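Local coordinates for protein leucine aminopeptidase (Parabacteroides distasonis, PDB 3TC8) that binds zinc and is probably an aminopeptidase of the M28 family, whose relatives also include glutaminyl-peptide cyclotransferases, at residues H251-V254 with I255-R258. Residues are numbered along the deposited sequence; the frame is centred on the assembly and turned at random.
Sequences HQYV and ISGR
I255 runs its CG1-CD1 arm past the carbonyl oxygen of H251, one turn earlier in the short alpha helix 250-258 of this M28-family protein: I255 CG1 lies 3.2 Å from H251 O, and I255 CD1 comes obliquely to the imidazole, 4.3 Å from H251 CD2. The arm takes that course because CG1 sits anti to its own carbonyl carbon, beside the backbone N (chi1 -69°). The same carbonyl oxygen, H251 O, accepts I255 N at 2.9 Å, and the i to i+4 pattern continues through S256 N to Q252 O, G257 N to Y253 O and R258 N to V254 O. S256 turns its hydroxyl back between its own N and C; S256 OG lies 3.2 Å from Q252 O, with Y253 O also within reach at 3.5 Å.

The helix packs against strand 262-266, which H251, V254 and I255 touch at S262, and also touches helices 177-184 and 213-233. H251 NE2 bonds to E212, Y253 OH to D173, and in one of its two conformers the bent R258 side chain bonds through NE to A183 O and through NH1 to Y191 O. The zinc lies about 13 Å from the H251 side chain. On the flank of this turn Q252 covers one face of the Y253 ring, its CG atom 3.5 Å above the ring plane and offset toward the rim.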
# COMPACT_ATOMS: atom_id res chain seq x y z
N HIS A 251 -1.05 2.00 -8.15
CA HIS A 251 -0.00 2.69 -8.93
C HIS A 251 -0.41 2.99 -10.36
O HIS A 251 0.01 4.03 -10.91
CB HIS A 251 1.31 1.88 -8.89
CG HIS A 251 1.27 0.57 -9.59
ND1 HIS A 251 0.27 -0.34 -9.37
CD2 HIS A 251 2.13 0.03 -10.49
CE1 HIS A 251 0.50 -1.40 -10.13
NE2 HIS A 251 1.63 -1.20 -10.81
N GLN A 252 -1.29 2.17 -10.95
CA GLN A 252 -1.69 2.47 -12.34
C GLN A 252 -2.43 3.79 -12.45
O GLN A 252 -2.34 4.48 -13.45
CB GLN A 252 -2.50 1.35 -12.96
CG GLN A 252 -3.89 1.28 -12.56
CD GLN A 252 -4.53 0.02 -13.11
OE1 GLN A 252 -4.01 -1.07 -12.88
NE2 GLN A 252 -5.71 0.15 -13.73
N TYR A 253 -3.19 4.14 -11.40
CA TYR A 253 -3.97 5.34 -11.40
C TYR A 253 -3.14 6.57 -11.05
O TYR A 253 -3.46 7.67 -11.48
CB TYR A 253 -5.21 5.15 -10.52
CG TYR A 253 -6.18 4.16 -11.04
CD1 TYR A 253 -7.02 4.48 -12.10
CD2 TYR A 253 -6.25 2.90 -10.51
CE1 TYR A 253 -7.95 3.55 -12.59
CE2 TYR A 253 -7.14 1.94 -11.01
CZ TYR A 253 -7.99 2.26 -12.03
OH TYR A 253 -8.88 1.34 -12.48
N VAL A 254 -2.07 6.37 -10.27
CA VAL A 254 -1.11 7.44 -10.04
C VAL A 254 -0.39 7.75 -11.37
O VAL A 254 -0.24 8.93 -11.72
CB VAL A 254 -0.13 7.09 -8.93
CG1 VAL A 254 0.97 8.12 -8.83
CG2 VAL A 254 -0.88 6.88 -7.59
N ILE A 255 0.01 6.72 -12.11
CA ILE A 255 0.68 6.87 -13.39
C ILE A 255 -0.24 7.61 -14.37
O ILE A 255 0.14 8.61 -14.97
CB ILE A 255 1.10 5.49 -13.93
CG1 ILE A 255 2.23 4.89 -13.07
CG2 ILE A 255 1.55 5.60 -15.43
CD1 ILE A 255 2.41 3.34 -13.28
N SER A 256 -1.46 7.13 -14.51
CA SER A 256 -2.35 7.70 -15.52
C SER A 256 -2.84 9.09 -15.14
O SER A 256 -3.01 9.96 -16.01
CB SER A 256 -3.51 6.77 -15.81
OG SER A 256 -4.39 6.60 -14.71
N GLY A 257 -3.16 9.31 -13.86
CA GLY A 257 -3.79 10.55 -13.42
C GLY A 257 -2.83 11.67 -13.07
O GLY A 257 -3.15 12.84 -13.22
N ARG A 258 -1.65 11.32 -12.53
CA ARG A 258 -0.64 12.36 -12.12
C ARG A 258 0.62 12.29 -12.91
O ARG A 258 1.50 13.13 -12.72
CB ARG A 258 -0.15 12.28 -10.66
CG ARG A 258 -1.19 12.31 -9.60
CD ARG A 258 -1.50 13.69 -9.02
NE ARG A 258 -2.48 14.30 -9.89
CZ ARG A 258 -2.35 15.40 -10.60
NH1 ARG A 258 -1.28 16.18 -10.56
NH2 ARG A 258 -3.38 15.75 -11.33